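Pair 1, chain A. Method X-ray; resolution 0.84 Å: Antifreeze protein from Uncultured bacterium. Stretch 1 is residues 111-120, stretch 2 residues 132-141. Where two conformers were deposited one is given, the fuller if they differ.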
# COMPACT_ATOMS: atom_id res chain seq x y z
N ASN A 111 -17.51 -1.55 1.01
CA ASN A 111 -16.97 -2.44 2.03
C ASN A 111 -16.65 -3.80 1.43
O ASN A 111 -17.54 -4.47 0.88
CB ASN A 111 -17.98 -2.59 3.15
CG ASN A 111 -17.53 -3.58 4.19
OD1 ASN A 111 -16.36 -3.62 4.58
ND2 ASN A 111 -18.46 -4.39 4.67
N ILE A 112 -15.39 -4.23 1.57
CA ILE A 112 -14.95 -5.55 1.16
C ILE A 112 -14.57 -6.42 2.35
O ILE A 112 -14.02 -7.51 2.16
CB ILE A 112 -13.82 -5.49 0.11
CG1 ILE A 112 -12.61 -4.74 0.63
CG2 ILE A 112 -14.36 -4.87 -1.17
CD1 ILE A 112 -11.41 -4.85 -0.28
N GLY A 113 -14.89 -5.99 3.57
CA GLY A 113 -14.71 -6.87 4.70
C GLY A 113 -15.50 -8.15 4.53
O GLY A 113 -16.62 -8.15 4.02
N GLY A 114 -14.90 -9.26 4.95
CA GLY A 114 -15.47 -10.58 4.79
C GLY A 114 -15.19 -11.24 3.46
O GLY A 114 -15.51 -12.42 3.29
N LEU A 115 -14.60 -10.54 2.51
CA LEU A 115 -14.40 -11.10 1.19
C LEU A 115 -13.01 -11.72 1.06
O LEU A 115 -12.05 -11.28 1.67
CB LEU A 115 -14.53 -10.04 0.10
CG LEU A 115 -15.92 -9.49 -0.11
CD1 LEU A 115 -15.84 -8.49 -1.25
CD2 LEU A 115 -16.93 -10.58 -0.42
N THR A 116 -12.95 -12.74 0.22
CA THR A 116 -11.72 -13.29 -0.29
C THR A 116 -11.52 -12.83 -1.72
O THR A 116 -12.40 -12.96 -2.56
CB THR A 116 -11.72 -14.80 -0.24
OG1 THR A 116 -11.51 -15.19 1.11
CG2 THR A 116 -10.60 -15.36 -1.11
N LEU A 117 -10.36 -12.29 -1.98
CA LEU A 117 -9.94 -11.87 -3.31
C LEU A 117 -8.88 -12.84 -3.81
O LEU A 117 -7.82 -13.00 -3.19
CB LEU A 117 -9.41 -10.44 -3.29
CG LEU A 117 -10.37 -9.39 -2.76
CD1 LEU A 117 -9.75 -8.01 -2.86
CD2 LEU A 117 -11.70 -9.44 -3.51
N THR A 118 -9.16 -13.48 -4.93
CA THR A 118 -8.23 -14.35 -5.63
C THR A 118 -7.41 -13.52 -6.63
O THR A 118 -7.64 -12.32 -6.81
CB THR A 118 -9.02 -15.49 -6.28
OG1 THR A 118 -10.15 -14.95 -6.97
CG2 THR A 118 -9.55 -16.46 -5.21
N PRO A 119 -6.37 -14.11 -7.24
CA PRO A 119 -5.42 -13.29 -8.01
C PRO A 119 -6.07 -12.59 -9.20
O PRO A 119 -7.00 -13.11 -9.83
CB PRO A 119 -4.37 -14.30 -8.47
CG PRO A 119 -4.41 -15.35 -7.38
CD PRO A 119 -5.88 -15.49 -7.08
N GLY A 120 -5.54 -11.42 -9.53
CA GLY A 120 -5.96 -10.71 -10.72
C GLY A 120 -6.10 -9.23 -10.48
O GLY A 120 -5.38 -8.64 -9.65
N SER A 132 -16.17 -3.77 8.07
CA SER A 132 -16.57 -4.81 9.00
C SER A 132 -15.82 -6.01 8.52
O SER A 132 -15.70 -6.23 7.31
CB SER A 132 -18.07 -5.10 8.91
OG SER A 132 -18.39 -5.49 7.59
N GLY A 133 -15.26 -6.76 9.43
CA GLY A 133 -14.47 -7.87 8.99
C GLY A 133 -13.23 -7.56 8.16
O GLY A 133 -12.86 -6.42 7.82
N ASP A 134 -12.58 -8.66 7.86
CA ASP A 134 -11.23 -8.62 7.31
C ASP A 134 -11.29 -8.97 5.83
O ASP A 134 -12.22 -9.64 5.39
CB ASP A 134 -10.35 -9.63 8.03
CG ASP A 134 -10.32 -9.39 9.53
OD1 ASP A 134 -10.18 -8.22 9.93
OD2 ASP A 134 -10.44 -10.38 10.29
N VAL A 135 -10.31 -8.53 5.06
CA VAL A 135 -10.21 -8.93 3.66
C VAL A 135 -9.07 -9.92 3.53
O VAL A 135 -7.99 -9.71 4.09
CB VAL A 135 -10.09 -7.71 2.71
CG1 VAL A 135 -8.80 -6.89 2.99
CG2 VAL A 135 -10.18 -8.17 1.24
N THR A 136 -9.31 -11.00 2.80
CA THR A 136 -8.31 -12.05 2.62
C THR A 136 -7.89 -12.11 1.16
O THR A 136 -8.74 -12.17 0.27
CB THR A 136 -8.88 -13.41 3.05
OG1 THR A 136 -9.23 -13.35 4.43
CG2 THR A 136 -7.87 -14.51 2.86
N PHE A 137 -6.59 -12.09 0.93
CA PHE A 137 -6.02 -12.35 -0.38
C PHE A 137 -5.58 -13.80 -0.40
O PHE A 137 -4.79 -14.21 0.45
CB PHE A 137 -4.84 -11.41 -0.64
CG PHE A 137 -5.28 -9.99 -0.86
CD1 PHE A 137 -5.53 -9.13 0.20
CD2 PHE A 137 -5.47 -9.52 -2.13
CE1 PHE A 137 -6.00 -7.86 -0.04
CE2 PHE A 137 -5.90 -8.23 -2.36
CZ PHE A 137 -6.18 -7.40 -1.31
N ASP A 138 -6.12 -14.57 -1.35
CA ASP A 138 -5.90 -16.01 -1.39
C ASP A 138 -5.29 -16.35 -2.74
O ASP A 138 -5.91 -16.15 -3.79
CB ASP A 138 -7.22 -16.74 -1.15
CG ASP A 138 -7.07 -18.23 -0.88
OD1 ASP A 138 -6.18 -18.86 -1.50
OD2 ASP A 138 -7.88 -18.74 -0.05
N ALA A 139 -4.03 -16.81 -2.71
CA ALA A 139 -3.28 -17.11 -3.93
C ALA A 139 -3.51 -18.53 -4.44
O ALA A 139 -2.90 -18.91 -5.45
CB ALA A 139 -1.78 -16.87 -3.71
N LEU A 140 -4.36 -19.31 -3.79
CA LEU A 140 -4.77 -20.62 -4.30
C LEU A 140 -3.58 -21.56 -4.50
O LEU A 140 -3.65 -22.49 -5.31
CB LEU A 140 -5.59 -20.49 -5.58
CG LEU A 140 -6.87 -19.66 -5.44
CD1 LEU A 140 -7.49 -19.42 -6.80
CD2 LEU A 140 -7.87 -20.27 -4.51
N GLY A 141 -2.53 -21.38 -3.71
CA GLY A 141 -1.38 -22.26 -3.73
C GLY A 141 -0.26 -21.83 -4.65
O GLY A 141 0.71 -22.58 -4.80
O HOH W 1 -18.05 -8.61 7.10
O HOH W 2 -11.76 -12.35 4.77

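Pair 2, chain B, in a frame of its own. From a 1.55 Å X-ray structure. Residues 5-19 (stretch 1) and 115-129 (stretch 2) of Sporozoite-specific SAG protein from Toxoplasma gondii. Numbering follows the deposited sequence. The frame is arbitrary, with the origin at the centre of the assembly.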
# COMPACT_ATOMS: atom_id res chain seq x y z
N SER B 5 -1.61 15.55 -13.68
CA SER B 5 -2.24 16.87 -13.66
C SER B 5 -3.68 16.79 -14.15
O SER B 5 -3.97 16.11 -15.16
CB SER B 5 -1.43 17.87 -14.52
OG SER B 5 -2.01 19.16 -14.49
N CYS B 6 -4.58 17.46 -13.46
CA CYS B 6 -6.01 17.41 -13.81
C CYS B 6 -6.30 18.42 -14.94
O CYS B 6 -6.71 19.54 -14.65
CB CYS B 6 -6.87 17.68 -12.58
SG CYS B 6 -8.39 16.63 -12.50
N GLU B 7 -6.09 17.96 -16.19
CA GLU B 7 -6.15 18.78 -17.43
C GLU B 7 -7.44 18.73 -18.25
O GLU B 7 -7.53 19.37 -19.32
CB GLU B 7 -5.06 18.32 -18.40
CG GLU B 7 -3.64 18.36 -17.86
CD GLU B 7 -2.64 18.03 -18.95
OE1 GLU B 7 -2.86 17.04 -19.67
OE2 GLU B 7 -1.63 18.75 -19.10
N THR B 8 -8.38 17.88 -17.88
CA THR B 8 -9.53 17.73 -18.75
C THR B 8 -10.79 18.13 -17.97
O THR B 8 -11.17 17.45 -17.04
CB THR B 8 -9.64 16.29 -19.35
OG1 THR B 8 -8.38 15.91 -19.94
CG2 THR B 8 -10.69 16.25 -20.45
N GLU B 9 -11.38 19.26 -18.35
CA GLU B 9 -12.67 19.68 -17.75
C GLU B 9 -13.73 18.66 -18.04
O GLU B 9 -13.83 18.16 -19.19
CB GLU B 9 -13.12 21.00 -18.32
CG GLU B 9 -12.47 22.20 -17.65
CD GLU B 9 -12.79 23.47 -18.38
OE1 GLU B 9 -12.40 23.59 -19.56
OE2 GLU B 9 -13.44 24.35 -17.79
N GLY B 10 -14.56 18.39 -17.04
CA GLY B 10 -15.58 17.39 -17.16
C GLY B 10 -15.12 15.95 -17.06
O GLY B 10 -15.93 15.03 -17.21
N SER B 11 -13.84 15.74 -16.79
CA SER B 11 -13.33 14.38 -16.61
C SER B 11 -12.52 14.31 -15.33
O SER B 11 -12.49 15.27 -14.56
CB SER B 11 -12.51 13.88 -17.82
OG SER B 11 -13.35 13.60 -18.93
N SER B 12 -11.88 13.17 -15.11
CA SER B 12 -11.27 12.94 -13.82
C SER B 12 -9.95 12.19 -13.99
O SER B 12 -9.69 11.56 -15.02
CB SER B 12 -12.24 12.15 -12.94
OG SER B 12 -11.73 11.90 -11.65
N ILE B 13 -9.12 12.29 -12.98
CA ILE B 13 -7.92 11.47 -12.94
C ILE B 13 -8.05 10.67 -11.66
O ILE B 13 -8.68 11.13 -10.68
CB ILE B 13 -6.61 12.32 -12.94
CG1 ILE B 13 -6.53 13.23 -11.71
CG2 ILE B 13 -6.48 13.14 -14.25
CD1 ILE B 13 -5.21 13.95 -11.63
N SER B 14 -7.51 9.46 -11.68
CA SER B 14 -7.69 8.57 -10.55
C SER B 14 -6.37 8.00 -10.07
O SER B 14 -5.43 7.77 -10.85
CB SER B 14 -8.67 7.45 -10.85
OG SER B 14 -8.28 6.76 -12.02
N PHE B 15 -6.30 7.82 -8.75
CA PHE B 15 -5.15 7.18 -8.15
C PHE B 15 -5.62 6.15 -7.15
O PHE B 15 -6.76 6.20 -6.69
CB PHE B 15 -4.29 8.19 -7.40
CG PHE B 15 -3.86 9.34 -8.21
CD1 PHE B 15 -2.61 9.36 -8.83
CD2 PHE B 15 -4.68 10.46 -8.32
CE1 PHE B 15 -2.21 10.46 -9.56
CE2 PHE B 15 -4.27 11.56 -9.06
CZ PHE B 15 -3.05 11.57 -9.68
N THR B 16 -4.73 5.22 -6.81
CA THR B 16 -5.05 4.23 -5.80
C THR B 16 -3.91 4.19 -4.77
O THR B 16 -2.73 4.19 -5.14
CB THR B 16 -5.22 2.85 -6.42
OG1 THR B 16 -6.23 2.89 -7.44
CG2 THR B 16 -5.61 1.83 -5.37
N VAL B 17 -4.27 4.16 -3.49
CA VAL B 17 -3.29 4.01 -2.43
C VAL B 17 -3.34 2.56 -1.96
O VAL B 17 -4.36 2.09 -1.47
CB VAL B 17 -3.56 4.97 -1.24
CG1 VAL B 17 -2.58 4.69 -0.09
CG2 VAL B 17 -3.43 6.45 -1.69
N GLU B 18 -2.22 1.86 -2.09
CA GLU B 18 -2.18 0.41 -1.87
C GLU B 18 -1.50 0.01 -0.56
O GLU B 18 -1.72 -1.09 -0.03
CB GLU B 18 -1.43 -0.23 -3.03
CG GLU B 18 -1.88 0.26 -4.40
CD GLU B 18 -2.72 -0.76 -5.13
OE1 GLU B 18 -2.72 -0.72 -6.39
OE2 GLU B 18 -3.34 -1.61 -4.46
N LYS B 19 -0.68 0.91 -0.02
CA LYS B 19 0.18 0.58 1.11
C LYS B 19 0.22 1.69 2.13
O LYS B 19 0.20 2.86 1.75
CB LYS B 19 1.59 0.41 0.61
CG LYS B 19 1.98 -0.94 0.31
CD LYS B 19 3.46 -0.91 0.48
CE LYS B 19 4.07 -2.18 0.09
NZ LYS B 19 5.50 -2.15 0.45
N ALA B 115 -20.43 12.08 -13.08
CA ALA B 115 -20.28 13.44 -13.54
C ALA B 115 -19.58 14.51 -12.64
O ALA B 115 -20.11 15.18 -11.74
CB ALA B 115 -21.55 13.95 -14.26
N VAL B 116 -18.34 14.72 -13.00
CA VAL B 116 -17.63 15.91 -12.63
C VAL B 116 -18.29 17.14 -13.30
O VAL B 116 -18.81 17.05 -14.41
CB VAL B 116 -16.18 15.68 -13.11
CG1 VAL B 116 -15.38 16.97 -13.07
CG2 VAL B 116 -15.54 14.56 -12.29
N PRO B 117 -18.30 18.29 -12.62
CA PRO B 117 -18.83 19.51 -13.21
C PRO B 117 -18.15 19.82 -14.54
O PRO B 117 -16.95 19.54 -14.71
CB PRO B 117 -18.51 20.58 -12.16
CG PRO B 117 -18.53 19.81 -10.85
CD PRO B 117 -17.88 18.50 -11.22
N SER B 118 -18.90 20.39 -15.47
CA SER B 118 -18.36 20.54 -16.82
C SER B 118 -17.22 21.56 -16.89
O SER B 118 -16.51 21.61 -17.91
CB SER B 118 -19.48 20.93 -17.81
OG SER B 118 -20.07 22.13 -17.39
N ASP B 119 -17.07 22.38 -15.85
CA ASP B 119 -16.01 23.40 -15.82
C ASP B 119 -14.89 23.13 -14.81
O ASP B 119 -14.12 24.05 -14.49
CB ASP B 119 -16.59 24.80 -15.51
CG ASP B 119 -17.37 24.82 -14.20
OD1 ASP B 119 -17.57 25.93 -13.66
OD2 ASP B 119 -17.75 23.75 -13.71
N LYS B 120 -14.82 21.90 -14.33
CA LYS B 120 -13.83 21.52 -13.30
C LYS B 120 -13.22 20.18 -13.66
O LYS B 120 -13.77 19.49 -14.51
CB LYS B 120 -14.50 21.45 -11.91
CG LYS B 120 -14.98 22.83 -11.44
CD LYS B 120 -15.81 22.74 -10.15
CE LYS B 120 -16.72 23.96 -10.00
NZ LYS B 120 -17.16 24.12 -8.59
N CYS B 121 -12.12 19.79 -13.01
CA CYS B 121 -11.51 18.50 -13.27
C CYS B 121 -11.49 17.75 -11.94
O CYS B 121 -11.20 18.35 -10.90
CB CYS B 121 -10.08 18.66 -13.87
SG CYS B 121 -9.29 17.07 -14.27
N GLY B 122 -11.81 16.45 -11.95
CA GLY B 122 -12.02 15.71 -10.70
C GLY B 122 -10.81 14.81 -10.42
O GLY B 122 -10.15 14.32 -11.34
N VAL B 123 -10.51 14.65 -9.14
CA VAL B 123 -9.44 13.77 -8.66
C VAL B 123 -10.07 12.77 -7.73
O VAL B 123 -10.71 13.16 -6.74
CB VAL B 123 -8.42 14.56 -7.86
CG1 VAL B 123 -7.37 13.59 -7.24
CG2 VAL B 123 -7.73 15.55 -8.77
N HIS B 124 -9.96 11.49 -8.08
CA HIS B 124 -10.54 10.42 -7.29
C HIS B 124 -9.38 9.60 -6.72
O HIS B 124 -8.56 9.08 -7.50
CB HIS B 124 -11.39 9.54 -8.16
CG HIS B 124 -11.87 8.31 -7.45
ND1 HIS B 124 -11.89 7.07 -8.06
CD2 HIS B 124 -12.30 8.12 -6.18
CE1 HIS B 124 -12.34 6.17 -7.20
NE2 HIS B 124 -12.59 6.78 -6.05
N ILE B 125 -9.31 9.50 -5.40
CA ILE B 125 -8.27 8.68 -4.78
C ILE B 125 -8.96 7.51 -4.09
O ILE B 125 -9.77 7.71 -3.16
CB ILE B 125 -7.40 9.45 -3.79
CG1 ILE B 125 -6.72 10.65 -4.50
CG2 ILE B 125 -6.38 8.49 -3.17
CD1 ILE B 125 -6.07 11.68 -3.56
N LEU B 126 -8.66 6.31 -4.58
CA LEU B 126 -9.16 5.06 -3.98
C LEU B 126 -8.13 4.55 -2.96
O LEU B 126 -6.98 4.33 -3.29
CB LEU B 126 -9.37 4.00 -5.06
CG LEU B 126 -9.93 2.69 -4.47
CD1 LEU B 126 -11.28 2.92 -3.85
CD2 LEU B 126 -9.96 1.53 -5.46
N VAL B 127 -8.55 4.39 -1.71
CA VAL B 127 -7.64 3.93 -0.68
C VAL B 127 -8.03 2.50 -0.29
O VAL B 127 -9.16 2.23 0.12
CB VAL B 127 -7.68 4.87 0.53
CG1 VAL B 127 -6.69 4.40 1.59
CG2 VAL B 127 -7.35 6.31 0.11
N LYS B 128 -7.09 1.57 -0.45
CA LYS B 128 -7.39 0.15 -0.20
C LYS B 128 -7.43 -0.15 1.29
O LYS B 128 -6.86 0.62 2.09
CB LYS B 128 -6.33 -0.74 -0.86
CG LYS B 128 -6.26 -0.60 -2.39
CD LYS B 128 -7.23 -1.57 -3.04
CE LYS B 128 -7.30 -1.42 -4.55
NZ LYS B 128 -6.19 -2.16 -5.22
N ALA B 129 -8.10 -1.24 1.68
CA ALA B 129 -8.21 -1.58 3.09
C ALA B 129 -6.86 -2.14 3.58
O ALA B 129 -6.12 -2.71 2.79
CB ALA B 129 -9.33 -2.60 3.33
O HOH W 3 -17.43 13.01 -15.10

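In both pairs a type II beta turn leads into a strand that runs parallel to a strand of the second stretch, and 14 central residues superpose with an RMSD of 0.9 Å on N, CA and C. The turn spans Ile112(A) to Leu115(A) in pair 1 and Thr8(B) to Ser11(B) in pair 2. Its third position is glycine in both, Gly114(A) and Gly10(B), with phi of 86° and 77°, and each glycine N donates to the matching carbonyl across the gap: Gly114(A) N to Asp134(A) O at 2.7 Å, Gly10(B) N to Lys120(B) O at 2.9 Å.

The ladder then continues in the same register. Thr136(A) N bonds to Leu115(A) O at 3.0 Å, as Gly122(B) N does to Ser11(B) O at 2.9 Å. Leu117(A) N reaches Thr136(A) O at 2.8 Å, and Ile13(B) N reaches Gly122(B) O at 2.8 Å. The next rung, Asp138(A) N to Leu117(A) O at 3.0 Å, corresponds to His124(B) N to Ile13(B) O at 2.9 Å. Pair 2 carries the pattern further, through Val17(B) and Lys128(B), and buries 983 Å² against 635 Å² in pair 1.

Side chains fill this frame differently. Thr116(A) and Thr136(A) lie on one face of the sheet, with Thr116(A) OG1 3.7 Å from Thr136(A) CB; the matched positions in pair 2 are Ser12(B) and Gly122(B), where a CB on the glycine would lie 2.7 Å from Val116(B) CG2, a clash. On the other face, Leu117(A) CD1 packs 3.9 Å from Phe137(A) CE2, whereas Ile13(B) CG1 lies 3.9 Å from Val123(B) CG2. The aromatic ring thus sits on the second strand in pair 1. In pair 2 an aromatic ring comes from the first strand, at Phe15(B), which takes the position of Pro119(A) and meets Val123(B) CG1 with its edge, 4.1 Å from Phe15(B) CE2.

Val135(A) and Cys121(B) also coincide, their side-chain centres 1.1 Å apart, yet they make different links. Val135(A) CG2 makes apolar contacts with Ile112(A) CD1 at 3.9 Å and Leu117(A) CD1 at 4.1 Å. Cys121(B) SG instead forms a disulfide with Cys6(B) SG at 2.0 Å, a covalent tie to a residue ahead of the turn. Near the turn, water 2 donates to Leu115(A) O (3.3 Å) and Asp134(A) O (2.8 Å) in pair 1, joining the stretches beside the direct hydrogen bonds.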